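Local coordinates for protein soluble lytic murein transglycosylase (Pseudomonas aeruginosa, PDB 5OHU) that probably cleaves the glycan strands of bacterial peptidoglycan, acting as a lytic transglycosylase in both exolytic and endolytic cell-wall turnover, at residues A394-R405 and F436-L447. Sequence-based numbering, arbitrary orientation.
Sequences AHIDPRVLQRVR and FDRDELIAQARL
Val404 packs against helix 438-447 as a knob set into a hole formed by Glu440, Ala443, Gln444 and Leu447, and its few atoms illustrate how a small branched residue can tie two crossing helices together. Its CB lies over the methyl of Ala443, 4.3 Å from that CB. From there the side chain forks. CG1, anti to the backbone N (chi1 158°), meets CD1 of Leu447 at 3.7 Å, the two side chains running antiparallel alongside; Phe436 CE2 comes near Val404 CG1 as well. CG2 goes the other way and rests on the aliphatic start of Glu440, 3.5 Å from its CB.

Glu440 is also drawn back to its own helix start: its OE1 accepts Asp437 N through the anti lone pair at 3.0 Å, while Asp437 OD1 accepts Glu440 N, a capping box. Its OE2 is 4.0 Å from Arg403 NH1, too far for a salt bridge. Where the helices come nearest, Ala443 lets Leu401 approach to 5.4 Å between CA atoms, and Leu401 CD1 continues onto Leu447. Ahead of helix 398-405, Ala394 CB touches Ile442 CG2 at 3.7 Å. No hydrogen bond joins the segments; a mainly apolar seam, with charged groups at its rim, holds a steeply inclined (71°) helix pair with a single knob-into-hole contact, helix 438-447 lying in the L-domain sequence range of the Slt family.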
loop_
_atom_site.group_PDB
_atom_site.type_symbol
_atom_site.label_atom_id
_atom_site.label_comp_id
_atom_site.label_asym_id
_atom_site.label_seq_id
_atom_site.Cartn_x
_atom_site.Cartn_y
_atom_site.Cartn_z
ATOM N N ALA A 394 -10.084 7.012 -24.354
ATOM C CA ALA A 394 -9.908 8.455 -24.279
ATOM C C ALA A 394 -9.418 8.998 -25.616
ATOM O O ALA A 394 -8.606 8.366 -26.298
ATOM C CB ALA A 394 -8.925 8.819 -23.164
ATOM N N HIS A 395 -9.935 10.161 -26.011
ATOM C CA HIS A 395 -9.402 10.802 -27.202
ATOM C C HIS A 395 -8.197 11.641 -26.810
ATOM O O HIS A 395 -8.273 12.484 -25.910
ATOM C CB HIS A 395 -10.409 11.688 -27.922
ATOM C CG HIS A 395 -9.754 12.761 -28.732
ATOM N ND1 HIS A 395 -9.612 14.059 -28.291
ATOM C CD2 HIS A 395 -9.113 12.702 -29.924
ATOM C CE1 HIS A 395 -8.974 14.771 -29.206
ATOM N NE2 HIS A 395 -8.656 13.968 -30.206
ATOM N N ILE A 396 -7.098 11.438 -27.520
ATOM C CA ILE A 396 -5.801 11.989 -27.160
ATOM C C ILE A 396 -5.437 13.049 -28.190
ATOM O O ILE A 396 -5.463 12.792 -29.402
ATOM C CB ILE A 396 -4.739 10.882 -27.093
ATOM C CG1 ILE A 396 -5.129 9.843 -26.034
ATOM C CG2 ILE A 396 -3.355 11.468 -26.855
ATOM C CD1 ILE A 396 -4.674 8.436 -26.350
ATOM N N ASP A 397 -5.133 14.245 -27.709
ATOM C CA ASP A 397 -4.533 15.282 -28.530
ATOM C C ASP A 397 -3.241 14.753 -29.151
ATOM O O ASP A 397 -2.357 14.293 -28.414
ATOM C CB ASP A 397 -4.248 16.501 -27.656
ATOM C CG ASP A 397 -3.781 17.706 -28.445
ATOM O OD1 ASP A 397 -3.773 17.664 -29.693
ATOM O OD2 ASP A 397 -3.407 18.705 -27.794
ATOM N N PRO A 398 -3.101 14.766 -30.481
ATOM C CA PRO A 398 -1.845 14.283 -31.079
ATOM C C PRO A 398 -0.609 15.011 -30.573
ATOM O O PRO A 398 0.477 14.422 -30.559
ATOM C CB PRO A 398 -2.062 14.507 -32.584
ATOM C CG PRO A 398 -3.535 14.473 -32.767
ATOM C CD PRO A 398 -4.117 15.077 -31.506
ATOM N N ARG A 399 -0.743 16.267 -30.139
ATOM C CA ARG A 399 0.412 17.004 -29.637
ATOM C C ARG A 399 0.823 16.528 -28.250
ATOM O O ARG A 399 2.017 16.496 -27.934
ATOM C CB ARG A 399 0.122 18.506 -29.629
ATOM C CG ARG A 399 -0.108 19.101 -31.022
ATOM C CD ARG A 399 -0.283 20.625 -30.984
ATOM N NE ARG A 399 -0.891 21.093 -29.738
ATOM C CZ ARG A 399 -2.180 20.973 -29.431
ATOM N NH1 ARG A 399 -3.022 20.395 -30.283
ATOM N NH2 ARG A 399 -2.628 21.428 -28.265
ATOM N N VAL A 400 -0.139 16.152 -27.408
ATOM C CA VAL A 400 0.219 15.598 -26.108
ATOM C C VAL A 400 0.797 14.197 -26.268
ATOM O O VAL A 400 1.745 13.823 -25.575
ATOM C CB VAL A 400 -0.992 15.623 -25.157
ATOM C CG1 VAL A 400 -0.720 14.784 -23.912
ATOM C CG2 VAL A 400 -1.304 17.054 -24.759
ATOM N N LEU A 401 0.256 13.405 -27.196
ATOM C CA LEU A 401 0.858 12.106 -27.482
ATOM C C LEU A 401 2.295 12.263 -27.965
ATOM O O LEU A 401 3.195 11.531 -27.526
ATOM C CB LEU A 401 0.020 11.356 -28.517
ATOM C CG LEU A 401 0.545 10.014 -29.040
ATOM C CD1 LEU A 401 0.988 9.096 -27.903
ATOM C CD2 LEU A 401 -0.518 9.329 -29.866
ATOM N N GLN A 402 2.535 13.223 -28.861
ATOM C CA GLN A 402 3.890 13.448 -29.347
ATOM C C GLN A 402 4.805 13.888 -28.211
ATOM O O GLN A 402 5.901 13.347 -28.045
ATOM C CB GLN A 402 3.880 14.474 -30.477
ATOM C CG GLN A 402 4.975 14.237 -31.508
ATOM C CD GLN A 402 5.008 15.300 -32.588
ATOM O OE1 GLN A 402 4.802 16.483 -32.316
ATOM N NE2 GLN A 402 5.263 14.880 -33.825
ATOM N N ARG A 403 4.355 14.859 -27.408
ATOM C CA ARG A 403 5.095 15.282 -26.219
ATOM C C ARG A 403 5.560 14.083 -25.398
ATOM O O ARG A 403 6.737 13.977 -25.035
ATOM C CB ARG A 403 4.216 16.196 -25.356
ATOM C CG ARG A 403 4.913 17.389 -24.715
ATOM C CD ARG A 403 3.937 18.179 -23.833
ATOM N NE ARG A 403 2.802 18.728 -24.584
ATOM C CZ ARG A 403 1.662 19.152 -24.035
ATOM N NH1 ARG A 403 1.484 19.081 -22.721
ATOM N NH2 ARG A 403 0.691 19.638 -24.801
ATOM N N VAL A 404 4.646 13.154 -25.121
ATOM C CA VAL A 404 4.975 12.025 -24.261
ATOM C C VAL A 404 5.906 11.050 -24.979
ATOM O O VAL A 404 6.883 10.569 -24.396
ATOM C CB VAL A 404 3.683 11.352 -23.752
ATOM C CG1 VAL A 404 3.940 9.911 -23.312
ATOM C CG2 VAL A 404 3.106 12.158 -22.599
ATOM N N ARG A 405 5.652 10.761 -26.252
ATOM C CA ARG A 405 6.595 9.896 -26.947
ATOM C C ARG A 405 7.926 10.599 -27.229
ATOM O O ARG A 405 8.925 9.922 -27.484
ATOM C CB ARG A 405 5.985 9.357 -28.245
ATOM C CG ARG A 405 6.837 8.248 -28.873
ATOM C CD ARG A 405 6.135 7.502 -29.991
ATOM N NE ARG A 405 5.056 8.280 -30.586
ATOM C CZ ARG A 405 3.910 7.751 -31.002
ATOM N NH1 ARG A 405 2.972 8.525 -31.531
ATOM N NH2 ARG A 405 3.697 6.446 -30.880
ATOM N N PHE A 436 4.008 13.257 -14.835
ATOM C CA PHE A 436 3.067 13.498 -15.922
ATOM C C PHE A 436 1.730 14.013 -15.391
ATOM O O PHE A 436 1.302 13.675 -14.282
ATOM C CB PHE A 436 2.831 12.217 -16.727
ATOM C CG PHE A 436 3.968 11.836 -17.631
ATOM C CD1 PHE A 436 5.058 12.681 -17.806
ATOM C CD2 PHE A 436 3.932 10.633 -18.325
ATOM C CE1 PHE A 436 6.098 12.325 -18.657
ATOM C CE2 PHE A 436 4.968 10.267 -19.177
ATOM C CZ PHE A 436 6.054 11.115 -19.343
ATOM N N ASP A 437 1.058 14.835 -16.201
ATOM C CA ASP A 437 -0.292 15.255 -15.857
ATOM C C ASP A 437 -1.305 14.261 -16.436
ATOM O O ASP A 437 -0.941 13.247 -17.039
ATOM C CB ASP A 437 -0.556 16.702 -16.303
ATOM C CG ASP A 437 -0.642 16.871 -17.814
ATOM O OD1 ASP A 437 -0.522 15.884 -18.562
ATOM O OD2 ASP A 437 -0.856 18.021 -18.260
ATOM N N ARG A 438 -2.595 14.566 -16.258
ATOM C CA ARG A 438 -3.645 13.592 -16.551
ATOM C C ARG A 438 -3.638 13.184 -18.018
ATOM O O ARG A 438 -3.656 11.991 -18.339
ATOM C CB ARG A 438 -5.012 14.151 -16.154
ATOM C CG ARG A 438 -6.132 13.107 -16.181
ATOM C CD ARG A 438 -7.409 13.629 -15.537
ATOM N NE ARG A 438 -8.450 12.607 -15.475
ATOM C CZ ARG A 438 -9.361 12.412 -16.424
ATOM N NH1 ARG A 438 -9.358 13.172 -17.511
ATOM N NH2 ARG A 438 -10.275 11.458 -16.289
ATOM N N ASP A 439 -3.611 14.165 -18.926
ATOM C CA ASP A 439 -3.618 13.853 -20.352
ATOM C C ASP A 439 -2.379 13.065 -20.749
ATOM O O ASP A 439 -2.452 12.147 -21.575
ATOM C CB ASP A 439 -3.709 15.136 -21.177
ATOM C CG ASP A 439 -4.791 16.076 -20.686
ATOM O OD1 ASP A 439 -4.793 16.405 -19.479
ATOM O OD2 ASP A 439 -5.640 16.486 -21.508
ATOM N N GLU A 440 -1.227 13.418 -20.178
ATOM C CA GLU A 440 0.003 12.707 -20.495
ATOM C C GLU A 440 -0.045 11.281 -19.968
ATOM O O GLU A 440 0.334 10.333 -20.667
ATOM C CB GLU A 440 1.199 13.467 -19.925
ATOM C CG GLU A 440 1.507 14.769 -20.655
ATOM C CD GLU A 440 2.556 15.604 -19.943
ATOM O OE1 GLU A 440 2.550 15.648 -18.690
ATOM O OE2 GLU A 440 3.392 16.215 -20.640
ATOM N N LEU A 441 -0.510 11.113 -18.730
ATOM C CA LEU A 441 -0.696 9.780 -18.174
ATOM C C LEU A 441 -1.558 8.914 -19.084
ATOM O O LEU A 441 -1.271 7.727 -19.280
ATOM C CB LEU A 441 -1.330 9.881 -16.788
ATOM C CG LEU A 441 -0.438 10.404 -15.669
ATOM C CD1 LEU A 441 -1.268 10.560 -14.426
ATOM C CD2 LEU A 441 0.734 9.460 -15.422
ATOM N N ILE A 442 -2.620 9.498 -19.648
ATOM C CA ILE A 442 -3.491 8.765 -20.558
ATOM C C ILE A 442 -2.733 8.375 -21.824
ATOM O O ILE A 442 -2.819 7.230 -22.288
ATOM C CB ILE A 442 -4.753 9.598 -20.868
ATOM C CG1 ILE A 442 -5.725 9.566 -19.680
ATOM C CG2 ILE A 442 -5.435 9.099 -22.123
ATOM C CD1 ILE A 442 -6.712 10.703 -19.665
ATOM N N ALA A 443 -1.959 9.308 -22.384
ATOM C CA ALA A 443 -1.144 8.984 -23.550
ATOM C C ALA A 443 -0.143 7.877 -23.235
ATOM O O ALA A 443 0.044 6.952 -24.037
ATOM C CB ALA A 443 -0.425 10.234 -24.054
ATOM N N GLN A 444 0.502 7.946 -22.063
ATOM C CA GLN A 444 1.437 6.896 -21.671
ATOM C C GLN A 444 0.731 5.549 -21.552
ATOM O O GLN A 444 1.291 4.508 -21.925
ATOM C CB GLN A 444 2.115 7.259 -20.350
ATOM C CG GLN A 444 3.412 6.514 -20.093
ATOM C CD GLN A 444 3.857 6.602 -18.652
ATOM O OE1 GLN A 444 3.031 6.600 -17.742
ATOM N NE2 GLN A 444 5.171 6.685 -18.430
ATOM N N ALA A 445 -0.503 5.554 -21.034
ATOM C CA ALA A 445 -1.272 4.318 -20.934
ATOM C C ALA A 445 -1.476 3.684 -22.303
ATOM O O ALA A 445 -1.336 2.462 -22.457
ATOM C CB ALA A 445 -2.621 4.580 -20.257
ATOM N N ARG A 446 -1.793 4.496 -23.315
ATOM C CA ARG A 446 -1.984 3.947 -24.656
ATOM C C ARG A 446 -0.688 3.366 -25.205
ATOM O O ARG A 446 -0.698 2.297 -25.825
ATOM C CB ARG A 446 -2.532 5.013 -25.605
ATOM C CG ARG A 446 -3.004 4.457 -26.956
ATOM C CD ARG A 446 -4.227 3.548 -26.799
ATOM N NE ARG A 446 -4.242 2.457 -27.773
ATOM C CZ ARG A 446 -4.804 2.532 -28.975
ATOM N NH1 ARG A 446 -5.401 3.650 -29.362
ATOM N NH2 ARG A 446 -4.766 1.488 -29.794
ATOM N N LEU A 447 0.437 4.056 -24.985
ATOM C CA LEU A 447 1.716 3.599 -25.527
ATOM C C LEU A 447 2.124 2.267 -24.914
ATOM O O LEU A 447 2.572 1.357 -25.620
ATOM C CB LEU A 447 2.799 4.658 -25.293
ATOM C CG LEU A 447 2.755 5.929 -26.153
ATOM C CD1 LEU A 447 3.667 7.006 -25.582
ATOM C CD2 LEU A 447 3.136 5.639 -27.602
#